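Local coordinates for peptidoglycan synthetase penicillin-binding protein 3 (Bifidobacterium adolescentis, PDB 4YE5) that probably acts as a membrane-anchored transpeptidase that cross-links peptidoglycan during cell-wall synthesis and is the kind of enzyme that penicillins bind, at residues Trp225-Val230 and Ala257-Asp262; Ala245-Val250 and Pro515-Thr520; Ile288-Ala293 and Ser342-Met347; Gly480-Ala485 and Pro511-Arg516. All coordinates share one frame; numbering follows the deposited sequence.

Interaction 1 of 4, residues Trp225-Val230 and Ala257-Asp262; sequences WYTEKV and ALADSD
Glu228 OE2 is gripped by three groups: a water that bridges to Asp260, the backbone N of Met156 and the side-chain NE2 of Gln224. The water donates to Glu228 OE2 over 2.7 Å and accepts from Asp260 N at 3.0 Å, linking the carboxylate to the backbone of 257-262. A second water donates to Glu228 O at 2.8 Å and makes a weak bond to Asp260 O. Between the helix and the strand the direct contact is apolar. Ala259 CB touches two helix side chains, 3.7 Å from Thr227 CG2 and 3.8 Å from Glu228 CG. Here helix 221-238 packs on strand 255-260, an outermost strand of the five-stranded antiparallel sheet of the transpeptidase domain; the short axes lie 7.8 Å apart and run nearly in the same direction, 28° from parallel. Thr227 OG1 stands beside the backbone N (chi1 -60°), where it touches Ala257 CB and bonds to Val223 O one turn back; this leaves CG2 anti to that N and turned to Ala259. At the strand end, Asp260 OD1 accepts from Asp262 N at 3.0 Å, forming an Asx turn.

Interaction 2 of 4, residues Ala245-Val250 and Pro515-Thr520; sequences AMVQDV and PRFVIT. With GOL (glycerol), chain C.
Antiparallel strand pairing joins 245-250 to 515-520 inside the five-stranded sheet of the transpeptidase domain, where strands 242-249 and 517-524 are neighbours. Met246 with Thr520 and Gln248 with Val518 are the hydrogen-bonded pairs, each bonded in both directions; Gln248 N reaches Val518 O at 2.8 Å. Val247 with Ile519 and Asp249 with Phe517 are non-hydrogen-bonded pairs. Of these, Val247, Ile519 and Phe517 pack on helix 535-549. On that face Val247 CG1 meets Phe517 CD1 obliquely at 4.0 Å, while the other face, with Met246 and Gln248, packs on helix 408-419. A sheet covered by helices on both faces is the core expected of penicillin-binding transpeptidases. At the strand end Val250 N bonds to Arg516 O at 2.9 Å, and Val250 CG2 packs against Val518 CG2. Arg516 and Phe517 form a classic beta bulge opposite Ile510. Asp249, with CG anti to its backbone N (chi1 179°), bonds through OD2 to Ser252 OG, while OD1 makes a short 2.5 Å contact with O2 of a glycerol, probably from crystallisation. Arg516 NH2 donates to glycerol O1 at 3.0 Å, and a water donates both to Asp249 OD1, at 2.8 Å, and to Arg516 O.

Interaction 3 of 4, residues Ile288-Ala293 and Ser342-Met347; sequences IGKVLA and SSNVGM
Lys290 and Met347, a selenomethionine, bury the most surface here, and their side chains cross obliquely between helix 290-299 and the first turn of helix 344-350. The aliphatic part of Lys290 lies against Met347 CG, which is 3.6 Å from Lys290 CE. Met347 is bent at chi2 and chi3 (-60° and -75°), which folds its terminal methyl back to the other helix, where Met347 CE touches Ala293 CB at 3.7 Å. Lys290 runs extended as far as CE and bends only at its last torsion (chi4 64°), placing NZ beside the turn that enters the second helix. There Lys290 NZ donates to Asn344 OD1 at 3.0 Å, the donor tilted somewhat from the amide carbonyl plane, and makes a weak bond to Ser342 O at 3.4 Å. It is also hydrogen-bonded to Ser287 OG. Ser287 and Lys290 fit the SxxK pattern at a helix start, and Lys486 lies in a K(T/S)G-type pattern; the Ser342-Ser343-Asn344 sequence matches the SxN motif of this enzyme family. This is therefore probably the active-site region, with Ser287 the likely nucleophile by family resemblance. Ser342 closes helix 335-340 in a Schellman motif with positive phi, and its OG has a weak bond to Ser287 OG. Ser343 is the N-cap of helix 344-350, its OG accepting from Gly346 N at 2.8 Å and also bonding to Asp324 OD2.

Interaction 4 of 4, residues Gly480-Ala485 and Pro511-Arg516; sequences GYRMAA and PADNPR
The loop 511-516, which connects strands 501-510 and 517-524 of the transpeptidase sheet, begins with a type I beta turn, Pro511 to Asn514, and packs against the start of 484-492, an outermost strand, and the residues before it. A cis peptide bond precedes Pro511. One backbone bond joins the two segments: Ala512 N donates to Arg482 O at 2.8 Å, from well above the carbonyl plane, 53° out of it. The same oxygen receives a CA-H contact from Pro511. Ala512 CB sits 4.1 Å from Ala484 CB and 4.0 Å from Arg482 CB, and Pro511 CB lies at the edge of the Tyr481 ring, 4.3 Å from CD2. Tyr481 OH bonds beyond the contact to Val552 O. Farther out, Arg482 and Asp513 cross at about a right angle with their guanidinium and carboxylate planes stacked, 20° apart. Arg482 bends at chi3 (52°), bringing its guanidinium over Asp513. The charged atoms do not pair with each other: Arg482 NE forms a salt bridge with Glu466 and NH1 bonds to Ser556 O, while Asp513 OD1 bonds to Ser555 OG and OD2 to Ser556 N. Opposite charges nevertheless lie near, with Asp513 OD2 4.1 Å from Arg482 NH1. The closest approach of this pair is by carbon, Asp513 CB lying over one guanidinium face, 3.5 Å from NH1.

Overall arrangement
Interactions 1, 2 and 4 reach the five-stranded transpeptidase sheet, ordered 255-260, 242-249, 517-524, 501-510, 484-492. Interaction 1 covers one outermost strand, interaction 2 pairs the second and third, and interaction 4 lies at the other outermost strand. Centres of the touching interactions 1 and 2 lie 14 Å apart; interactions 2 and 4 share Pro515 and Arg516, centres 11 Å apart. Along the chain interaction 1 alternates with interaction 2 and closes before interactions 3 and 4 open; interactions 2 and 4 end on the same stretch. Interaction 3, about 6 Å by nearest atoms from interactions 2 and 4, lies within the 264 residues between the segments of interaction 2. The sheet thus flanks the probable active site.

Interaction 1 of 4, residues Trp225-Val230 and Ala257-Asp262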
loop_
_atom_site.group_PDB
_atom_site.type_symbol
_atom_site.label_atom_id
_atom_site.label_comp_id
_atom_site.label_asym_id
_atom_site.label_seq_id
_atom_site.Cartn_x
_atom_site.Cartn_y
_atom_site.Cartn_z
ATOM N N TRP A 225 9.805 4.282 7.977
ATOM C CA TRP A 225 9.949 5.347 8.971
ATOM C C TRP A 225 10.986 6.363 8.526
ATOM O O TRP A 225 10.741 7.568 8.608
ATOM C CB TRP A 225 10.327 4.807 10.357
ATOM C CG TRP A 225 10.362 5.899 11.404
ATOM C CD1 TRP A 225 9.327 6.296 12.214
ATOM C CD2 TRP A 225 11.478 6.743 11.741
ATOM N NE1 TRP A 225 9.735 7.325 13.030
ATOM C CE2 TRP A 225 11.045 7.623 12.754
ATOM C CE3 TRP A 225 12.796 6.846 11.275
ATOM C CZ2 TRP A 225 11.883 8.593 13.311
ATOM C CZ3 TRP A 225 13.628 7.813 11.831
ATOM C CH2 TRP A 225 13.167 8.670 12.835
ATOM N N TYR A 226 12.142 5.893 8.057
ATOM C CA TYR A 226 13.188 6.848 7.649
ATOM C C TYR A 226 12.761 7.666 6.424
ATOM O O TYR A 226 13.068 8.858 6.297
ATOM C CB TYR A 226 14.529 6.156 7.403
ATOM C CG TYR A 226 15.686 7.137 7.338
ATOM C CD1 TYR A 226 16.277 7.637 8.503
ATOM C CD2 TYR A 226 16.174 7.564 6.129
ATOM C CE1 TYR A 226 17.329 8.551 8.440
ATOM C CE2 TYR A 226 17.211 8.495 6.048
ATOM C CZ TYR A 226 17.793 8.974 7.202
ATOM O OH TYR A 226 18.836 9.879 7.109
ATOM N N THR A 227 12.047 7.022 5.505
ATOM C CA THR A 227 11.615 7.724 4.310
ATOM C C THR A 227 10.605 8.825 4.678
ATOM O O THR A 227 10.679 9.942 4.156
ATOM C CB THR A 227 11.006 6.744 3.292
ATOM O OG1 THR A 227 12.001 5.769 2.935
ATOM C CG2 THR A 227 10.567 7.492 2.045
ATOM N N GLU A 228 9.685 8.513 5.589
ATOM C CA GLU A 228 8.730 9.520 6.061
ATOM C C GLU A 228 9.448 10.653 6.796
ATOM O O GLU A 228 9.094 11.824 6.647
ATOM C CB GLU A 228 7.640 8.885 6.941
ATOM C CG GLU A 228 6.671 8.034 6.115
ATOM C CD GLU A 228 5.578 7.357 6.947
ATOM O OE1 GLU A 228 5.509 7.605 8.159
ATOM O OE2 GLU A 228 4.772 6.606 6.354
ATOM N N LYS A 229 10.472 10.295 7.560
ATOM C CA LYS A 229 11.304 11.274 8.253
ATOM C C LYS A 229 12.050 12.196 7.252
ATOM O O LYS A 229 12.117 13.418 7.428
ATOM C CB LYS A 229 12.308 10.553 9.167
ATOM C CG LYS A 229 13.163 11.502 10.031
ATOM C CD LYS A 229 12.299 12.216 11.067
ATOM C CE LYS A 229 13.116 13.211 11.897
ATOM N NZ LYS A 229 12.232 13.930 12.850
ATOM N N VAL A 230 12.604 11.611 6.196
ATOM C CA VAL A 230 13.264 12.414 5.169
ATOM C C VAL A 230 12.269 13.365 4.512
ATOM O O VAL A 230 12.566 14.535 4.268
ATOM C CB VAL A 230 13.918 11.533 4.091
ATOM C CG1 VAL A 230 14.285 12.365 2.867
ATOM C CG2 VAL A 230 15.153 10.845 4.677
ATOM N N ALA A 257 9.162 0.681 0.764
ATOM C CA ALA A 257 8.559 1.880 1.346
ATOM C C ALA A 257 7.730 2.597 0.302
ATOM O O ALA A 257 8.100 2.638 -0.874
ATOM C CB ALA A 257 9.636 2.846 1.923
ATOM N N LEU A 258 6.620 3.185 0.746
ATOM C CA LEU A 258 5.761 3.982 -0.122
ATOM C C LEU A 258 5.178 5.059 0.760
ATOM O O LEU A 258 4.292 4.786 1.583
ATOM C CB LEU A 258 4.645 3.119 -0.723
ATOM C CG LEU A 258 3.662 3.774 -1.704
ATOM C CD1 LEU A 258 4.442 4.412 -2.884
ATOM C CD2 LEU A 258 2.652 2.741 -2.237
ATOM N N ALA A 259 5.681 6.276 0.608
ATOM C CA ALA A 259 5.529 7.281 1.662
ATOM C C ALA A 259 5.080 8.625 1.127
ATOM O O ALA A 259 5.351 8.962 -0.032
ATOM C CB ALA A 259 6.866 7.443 2.399
ATOM N N ASP A 260 4.379 9.388 1.965
ATOM C CA ASP A 260 4.033 10.756 1.613
ATOM C C ASP A 260 4.317 11.671 2.809
ATOM O O ASP A 260 4.594 11.193 3.912
ATOM C CB ASP A 260 2.579 10.878 1.142
ATOM C CG ASP A 260 1.569 10.450 2.207
ATOM O OD1 ASP A 260 1.624 10.956 3.352
ATOM O OD2 ASP A 260 0.731 9.578 1.898
ATOM N N SER A 261 4.298 12.975 2.568
ATOM C CA SER A 261 4.621 13.963 3.598
ATOM C C SER A 261 3.433 14.292 4.499
ATOM O O SER A 261 3.558 15.108 5.408
ATOM C CB SER A 261 5.079 15.271 2.930
ATOM O OG SER A 261 4.085 15.660 1.997
ATOM N N ASP A 262 2.267 13.709 4.255
ATOM C CA ASP A 262 1.152 14.029 5.163
ATOM C C ASP A 262 1.284 13.202 6.430
ATOM O O ASP A 262 1.900 12.141 6.427
ATOM C CB ASP A 262 -0.187 13.750 4.500
ATOM C CG ASP A 262 -0.354 14.524 3.211
ATOM O OD1 ASP A 262 -0.266 15.767 3.268
ATOM O OD2 ASP A 262 -0.501 13.883 2.139
HETATM O O HOH W 1 3.429 8.064 4.487
HETATM O O HOH W 2 6.422 12.592 6.351
#

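Interaction 2 of 4, residues Ala245-Val250 and Pro515-Thr520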
loop_
_atom_site.group_PDB
_atom_site.type_symbol
_atom_site.label_atom_id
_atom_site.label_comp_id
_atom_site.label_asym_id
_atom_site.label_seq_id
_atom_site.Cartn_x
_atom_site.Cartn_y
_atom_site.Cartn_z
ATOM N N ALA A 245 7.515 9.518 -1.870
ATOM C CA ALA A 245 8.750 8.788 -2.133
ATOM C C ALA A 245 8.444 7.317 -2.120
ATOM O O ALA A 245 7.542 6.865 -1.396
ATOM C CB ALA A 245 9.797 9.081 -1.054
HETATM N N MSE A 246 9.212 6.563 -2.893
HETATM C CA MSE A 246 9.022 5.121 -2.981
HETATM C C MSE A 246 10.366 4.439 -3.074
HETATM O O MSE A 246 11.273 4.952 -3.735
HETATM C CB MSE A 246 8.208 4.787 -4.239
HETATM C CG MSE A 246 7.990 3.321 -4.440
HETATM SE SE MSE A 246 6.832 3.141 -5.973
HETATM C CE MSE A 246 6.507 1.275 -5.849
ATOM N N VAL A 247 10.504 3.290 -2.416
ATOM C CA VAL A 247 11.712 2.486 -2.543
ATOM C C VAL A 247 11.317 1.093 -3.026
ATOM O O VAL A 247 10.480 0.432 -2.400
ATOM C CB VAL A 247 12.470 2.345 -1.186
ATOM C CG1 VAL A 247 13.678 1.401 -1.361
ATOM C CG2 VAL A 247 12.918 3.707 -0.656
ATOM N N GLN A 248 11.903 0.645 -4.129
ATOM C CA GLN A 248 11.593 -0.672 -4.681
ATOM C C GLN A 248 12.846 -1.554 -4.797
ATOM O O GLN A 248 13.909 -1.077 -5.204
ATOM C CB GLN A 248 10.946 -0.500 -6.077
ATOM C CG GLN A 248 10.634 -1.813 -6.803
ATOM C CD GLN A 248 9.735 -1.604 -7.997
ATOM O OE1 GLN A 248 8.811 -0.794 -7.952
ATOM N NE2 GLN A 248 10.003 -2.320 -9.075
ATOM N N ASP A 249 12.722 -2.824 -4.418
ATOM C CA ASP A 249 13.800 -3.804 -4.610
ATOM C C ASP A 249 13.898 -4.212 -6.076
ATOM O O ASP A 249 12.943 -4.762 -6.634
ATOM C CB ASP A 249 13.542 -5.070 -3.798
ATOM C CG ASP A 249 14.636 -6.116 -4.009
ATOM O OD1 ASP A 249 15.746 -5.927 -3.468
ATOM O OD2 ASP A 249 14.393 -7.110 -4.719
ATOM N N VAL A 250 15.056 -3.971 -6.687
ATOM C CA VAL A 250 15.229 -4.172 -8.124
ATOM C C VAL A 250 14.901 -5.581 -8.589
ATOM O O VAL A 250 14.153 -5.768 -9.544
ATOM C CB VAL A 250 16.661 -3.803 -8.574
ATOM C CG1 VAL A 250 16.944 -4.302 -10.001
ATOM C CG2 VAL A 250 16.845 -2.295 -8.510
ATOM N N PRO A 515 22.766 -3.042 -9.388
ATOM C CA PRO A 515 21.569 -2.331 -8.911
ATOM C C PRO A 515 20.828 -3.097 -7.828
ATOM O O PRO A 515 20.573 -4.284 -7.962
ATOM C CB PRO A 515 20.710 -2.226 -10.175
ATOM C CG PRO A 515 21.733 -2.099 -11.273
ATOM C CD PRO A 515 22.779 -3.147 -10.860
ATOM N N ARG A 516 20.474 -2.402 -6.762
ATOM C CA ARG A 516 19.791 -3.034 -5.644
ATOM C C ARG A 516 18.424 -2.397 -5.409
ATOM O O ARG A 516 17.432 -3.093 -5.182
ATOM C CB ARG A 516 20.659 -2.880 -4.400
ATOM C CG ARG A 516 20.027 -3.387 -3.135
ATOM C CD ARG A 516 20.184 -4.874 -2.981
ATOM N NE ARG A 516 19.815 -5.297 -1.635
ATOM C CZ ARG A 516 20.681 -5.652 -0.695
ATOM N NH1 ARG A 516 21.989 -5.659 -0.949
ATOM N NH2 ARG A 516 20.233 -6.028 0.493
ATOM N N PHE A 517 18.372 -1.068 -5.460
ATOM C CA PHE A 517 17.119 -0.347 -5.248
ATOM C C PHE A 517 16.830 0.654 -6.331
ATOM O O PHE A 517 17.740 1.195 -6.953
ATOM C CB PHE A 517 17.147 0.427 -3.922
ATOM C CG PHE A 517 17.418 -0.437 -2.722
ATOM C CD1 PHE A 517 16.450 -1.324 -2.246
ATOM C CD2 PHE A 517 18.629 -0.360 -2.068
ATOM C CE1 PHE A 517 16.711 -2.146 -1.122
ATOM C CE2 PHE A 517 18.909 -1.174 -0.949
ATOM C CZ PHE A 517 17.950 -2.065 -0.481
ATOM N N VAL A 518 15.544 0.938 -6.505
ATOM C CA VAL A 518 15.125 2.149 -7.180
ATOM C C VAL A 518 14.382 3.017 -6.178
ATOM O O VAL A 518 13.553 2.532 -5.386
ATOM C CB VAL A 518 14.201 1.855 -8.376
ATOM C CG1 VAL A 518 13.775 3.177 -9.057
ATOM C CG2 VAL A 518 14.933 0.942 -9.364
ATOM N N ILE A 519 14.708 4.294 -6.203
ATOM C CA ILE A 519 14.186 5.250 -5.248
ATOM C C ILE A 519 13.669 6.391 -6.064
ATOM O O ILE A 519 14.417 7.009 -6.820
ATOM C CB ILE A 519 15.316 5.833 -4.375
ATOM C CG1 ILE A 519 16.070 4.717 -3.623
ATOM C CG2 ILE A 519 14.745 6.840 -3.362
ATOM C CD1 ILE A 519 17.456 5.191 -3.154
ATOM N N THR A 520 12.394 6.693 -5.910
ATOM C CA THR A 520 11.830 7.797 -6.657
ATOM C C THR A 520 11.230 8.806 -5.693
ATOM O O THR A 520 10.564 8.428 -4.734
ATOM C CB THR A 520 10.739 7.297 -7.617
ATOM O OG1 THR A 520 11.300 6.328 -8.514
ATOM C CG2 THR A 520 10.167 8.463 -8.433
HETATM C C1 GOL C . 16.639 -5.996 1.303
HETATM O O1 GOL C . 17.491 -7.108 1.157
HETATM C C2 GOL C . 15.734 -5.957 0.085
HETATM O O2 GOL C . 16.557 -6.115 -1.066
HETATM C C3 GOL C . 14.736 -7.108 0.230
HETATM O O3 GOL C . 13.792 -7.140 -0.831
HETATM O O HOH W 3 17.382 -6.232 -5.679
#

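Interaction 3 of 4, residues Ile288-Ala293 and Ser342-Met347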
loop_
_atom_site.group_PDB
_atom_site.type_symbol
_atom_site.label_atom_id
_atom_site.label_comp_id
_atom_site.label_asym_id
_atom_site.label_seq_id
_atom_site.Cartn_x
_atom_site.Cartn_y
_atom_site.Cartn_z
ATOM N N ILE A 288 12.262 12.468 -17.205
ATOM C CA ILE A 288 12.463 11.061 -16.840
ATOM C C ILE A 288 11.841 10.144 -17.905
ATOM O O ILE A 288 12.360 9.073 -18.202
ATOM C CB ILE A 288 11.870 10.743 -15.427
ATOM C CG1 ILE A 288 12.386 11.780 -14.418
ATOM C CG2 ILE A 288 12.218 9.279 -15.010
ATOM C CD1 ILE A 288 12.139 11.443 -12.958
ATOM N N GLY A 289 10.730 10.589 -18.483
ATOM C CA GLY A 289 10.090 9.879 -19.582
ATOM C C GLY A 289 10.943 9.643 -20.831
ATOM O O GLY A 289 10.612 8.768 -21.649
ATOM N N LYS A 290 12.028 10.407 -20.991
ATOM C CA LYS A 290 12.926 10.217 -22.134
ATOM C C LYS A 290 13.574 8.843 -22.059
ATOM O O LYS A 290 13.977 8.285 -23.090
ATOM C CB LYS A 290 14.058 11.257 -22.146
ATOM C CG LYS A 290 13.649 12.713 -22.462
ATOM C CD LYS A 290 14.947 13.538 -22.552
ATOM C CE LYS A 290 14.688 15.001 -22.943
ATOM N NZ LYS A 290 13.893 15.731 -21.934
ATOM N N VAL A 291 13.718 8.308 -20.843
ATOM C CA VAL A 291 14.306 6.969 -20.694
ATOM C C VAL A 291 13.500 5.943 -21.478
ATOM O O VAL A 291 14.065 5.074 -22.150
ATOM C CB VAL A 291 14.426 6.546 -19.218
ATOM C CG1 VAL A 291 14.865 5.070 -19.106
ATOM C CG2 VAL A 291 15.456 7.457 -18.527
ATOM N N LEU A 292 12.178 6.066 -21.413
ATOM C CA LEU A 292 11.293 5.110 -22.089
ATOM C C LEU A 292 11.369 5.229 -23.604
ATOM O O LEU A 292 11.465 4.215 -24.314
ATOM C CB LEU A 292 9.832 5.287 -21.655
ATOM C CG LEU A 292 9.501 5.477 -20.166
ATOM C CD1 LEU A 292 8.035 5.162 -19.931
ATOM C CD2 LEU A 292 10.378 4.644 -19.278
ATOM N N ALA A 293 11.309 6.457 -24.115
ATOM C CA ALA A 293 11.299 6.644 -25.577
ATOM C C ALA A 293 12.634 6.257 -26.211
ATOM O O ALA A 293 12.677 5.649 -27.295
ATOM C CB ALA A 293 10.938 8.094 -25.953
ATOM N N SER A 342 18.862 16.474 -20.893
ATOM C CA SER A 342 17.414 16.666 -20.918
ATOM C C SER A 342 16.953 17.446 -22.163
ATOM O O SER A 342 16.083 18.296 -22.081
ATOM C CB SER A 342 16.937 17.396 -19.651
ATOM O OG SER A 342 17.364 16.718 -18.474
ATOM N N SER A 343 17.522 17.152 -23.319
ATOM C CA SER A 343 17.193 17.940 -24.504
ATOM C C SER A 343 15.970 17.416 -25.249
ATOM O O SER A 343 16.045 16.411 -25.974
ATOM C CB SER A 343 18.385 18.014 -25.444
ATOM O OG SER A 343 18.032 18.640 -26.672
ATOM N N ASN A 344 14.856 18.117 -25.068
ATOM C CA ASN A 344 13.638 17.886 -25.839
ATOM C C ASN A 344 13.928 17.956 -27.318
ATOM O O ASN A 344 13.441 17.144 -28.104
ATOM C CB ASN A 344 12.587 18.947 -25.506
ATOM C CG ASN A 344 12.242 18.977 -24.040
ATOM O OD1 ASN A 344 12.410 17.986 -23.336
ATOM N ND2 ASN A 344 11.759 20.121 -23.566
ATOM N N VAL A 345 14.722 18.950 -27.695
ATOM C CA VAL A 345 15.017 19.188 -29.097
ATOM C C VAL A 345 15.777 17.980 -29.655
ATOM O O VAL A 345 15.422 17.450 -30.700
ATOM C CB VAL A 345 15.808 20.498 -29.307
ATOM C CG1 VAL A 345 16.308 20.597 -30.750
ATOM C CG2 VAL A 345 14.935 21.721 -28.946
ATOM N N GLY A 346 16.793 17.523 -28.931
ATOM C CA GLY A 346 17.510 16.318 -29.322
ATOM C C GLY A 346 16.607 15.101 -29.499
ATOM O O GLY A 346 16.794 14.315 -30.431
HETATM N N MSE A 347 15.625 14.950 -28.618
HETATM C CA MSE A 347 14.708 13.814 -28.690
HETATM C C MSE A 347 13.850 13.887 -29.948
HETATM O O MSE A 347 13.601 12.883 -30.609
HETATM C CB MSE A 347 13.802 13.749 -27.454
HETATM C CG MSE A 347 14.500 13.354 -26.155
HETATM SE SE MSE A 347 15.324 11.593 -26.253
HETATM C CE MSE A 347 13.763 10.429 -26.129
#

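Interaction 4 of 4, residues Gly480-Ala485 and Pro511-Arg516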
loop_
_atom_site.group_PDB
_atom_site.type_symbol
_atom_site.label_atom_id
_atom_site.label_comp_id
_atom_site.label_asym_id
_atom_site.label_seq_id
_atom_site.Cartn_x
_atom_site.Cartn_y
_atom_site.Cartn_z
ATOM N N GLY A 480 30.700 6.912 -1.910
ATOM C CA GLY A 480 31.088 5.526 -2.109
ATOM C C GLY A 480 30.236 4.782 -3.130
ATOM O O GLY A 480 30.523 3.639 -3.462
ATOM N N TYR A 481 29.181 5.405 -3.646
ATOM C CA TYR A 481 28.281 4.647 -4.519
ATOM C C TYR A 481 27.980 5.336 -5.835
ATOM O O TYR A 481 27.695 6.537 -5.874
ATOM C CB TYR A 481 26.969 4.331 -3.781
ATOM C CG TYR A 481 27.200 3.514 -2.513
ATOM C CD1 TYR A 481 27.483 4.137 -1.300
ATOM C CD2 TYR A 481 27.155 2.130 -2.539
ATOM C CE1 TYR A 481 27.711 3.400 -0.147
ATOM C CE2 TYR A 481 27.381 1.384 -1.381
ATOM C CZ TYR A 481 27.660 2.024 -0.196
ATOM O OH TYR A 481 27.878 1.282 0.956
ATOM N N ARG A 482 28.013 4.563 -6.911
ATOM C CA ARG A 482 27.612 5.068 -8.225
ATOM C C ARG A 482 26.095 5.045 -8.347
ATOM O O ARG A 482 25.469 4.101 -7.879
ATOM C CB ARG A 482 28.259 4.213 -9.316
ATOM C CG ARG A 482 29.778 4.380 -9.358
ATOM C CD ARG A 482 30.476 3.286 -10.158
ATOM N NE ARG A 482 29.917 3.096 -11.494
ATOM C CZ ARG A 482 30.260 2.087 -12.294
ATOM N NH1 ARG A 482 31.170 1.197 -11.898
ATOM N NH2 ARG A 482 29.709 1.970 -13.491
HETATM N N MSE A 483 25.513 6.082 -8.964
HETATM C CA MSE A 483 24.064 6.157 -9.182
HETATM C C MSE A 483 23.751 6.299 -10.657
HETATM O O MSE A 483 24.505 6.920 -11.402
HETATM C CB MSE A 483 23.450 7.380 -8.465
HETATM C CG MSE A 483 23.336 7.233 -6.934
HETATM SE SE MSE A 483 22.528 8.804 -6.077
HETATM C CE MSE A 483 24.030 9.959 -6.171
ATOM N N ALA A 484 22.618 5.742 -11.069
ATOM C CA ALA A 484 22.100 5.972 -12.409
ATOM C C ALA A 484 20.751 6.621 -12.171
ATOM O O ALA A 484 19.896 6.041 -11.495
ATOM C CB ALA A 484 21.924 4.674 -13.158
ATOM N N ALA A 485 20.552 7.815 -12.715
ATOM C CA ALA A 485 19.340 8.549 -12.363
ATOM C C ALA A 485 18.891 9.487 -13.453
ATOM O O ALA A 485 19.676 9.848 -14.318
ATOM C CB ALA A 485 19.588 9.346 -11.073
ATOM N N PRO A 511 23.172 0.613 -6.147
ATOM C CA PRO A 511 24.297 1.238 -6.869
ATOM C C PRO A 511 24.238 0.897 -8.353
ATOM O O PRO A 511 23.778 -0.199 -8.698
ATOM C CB PRO A 511 25.541 0.625 -6.223
ATOM C CG PRO A 511 25.068 -0.659 -5.521
ATOM C CD PRO A 511 23.584 -0.514 -5.284
ATOM N N ALA A 512 24.695 1.810 -9.211
ATOM C CA ALA A 512 24.614 1.598 -10.659
ATOM C C ALA A 512 25.325 0.324 -11.135
ATOM O O ALA A 512 24.914 -0.292 -12.120
ATOM C CB ALA A 512 25.164 2.820 -11.421
ATOM N N ASP A 513 26.388 -0.070 -10.445
ATOM C CA ASP A 513 27.200 -1.184 -10.941
ATOM C C ASP A 513 26.722 -2.564 -10.453
ATOM O O ASP A 513 27.260 -3.583 -10.851
ATOM C CB ASP A 513 28.691 -0.957 -10.664
ATOM C CG ASP A 513 28.982 -0.594 -9.217
ATOM O OD1 ASP A 513 28.194 0.145 -8.583
ATOM O OD2 ASP A 513 30.029 -1.039 -8.711
ATOM N N ASN A 514 25.684 -2.579 -9.621
ATOM C CA ASN A 514 25.059 -3.821 -9.147
ATOM C C ASN A 514 23.732 -3.441 -8.540
ATOM O O ASN A 514 23.593 -3.456 -7.322
ATOM C CB ASN A 514 25.945 -4.512 -8.084
ATOM C CG ASN A 514 25.397 -5.878 -7.637
ATOM O OD1 ASN A 514 24.462 -6.417 -8.236
ATOM N ND2 ASN A 514 25.983 -6.437 -6.574
ATOM N N PRO A 515 22.766 -3.042 -9.388
ATOM C CA PRO A 515 21.569 -2.331 -8.911
ATOM C C PRO A 515 20.828 -3.097 -7.828
ATOM O O PRO A 515 20.573 -4.284 -7.962
ATOM C CB PRO A 515 20.710 -2.226 -10.175
ATOM C CG PRO A 515 21.733 -2.099 -11.273
ATOM C CD PRO A 515 22.779 -3.147 -10.860
ATOM N N ARG A 516 20.474 -2.402 -6.762
ATOM C CA ARG A 516 19.791 -3.034 -5.644
ATOM C C ARG A 516 18.424 -2.397 -5.409
ATOM O O ARG A 516 17.432 -3.093 -5.182
ATOM C CB ARG A 516 20.659 -2.880 -4.400
ATOM C CG ARG A 516 20.027 -3.387 -3.135
ATOM C CD ARG A 516 20.184 -4.874 -2.981
ATOM N NE ARG A 516 19.815 -5.297 -1.635
ATOM C CZ ARG A 516 20.681 -5.652 -0.695
ATOM N NH1 ARG A 516 21.989 -5.659 -0.949
ATOM N NH2 ARG A 516 20.233 -6.028 0.493
#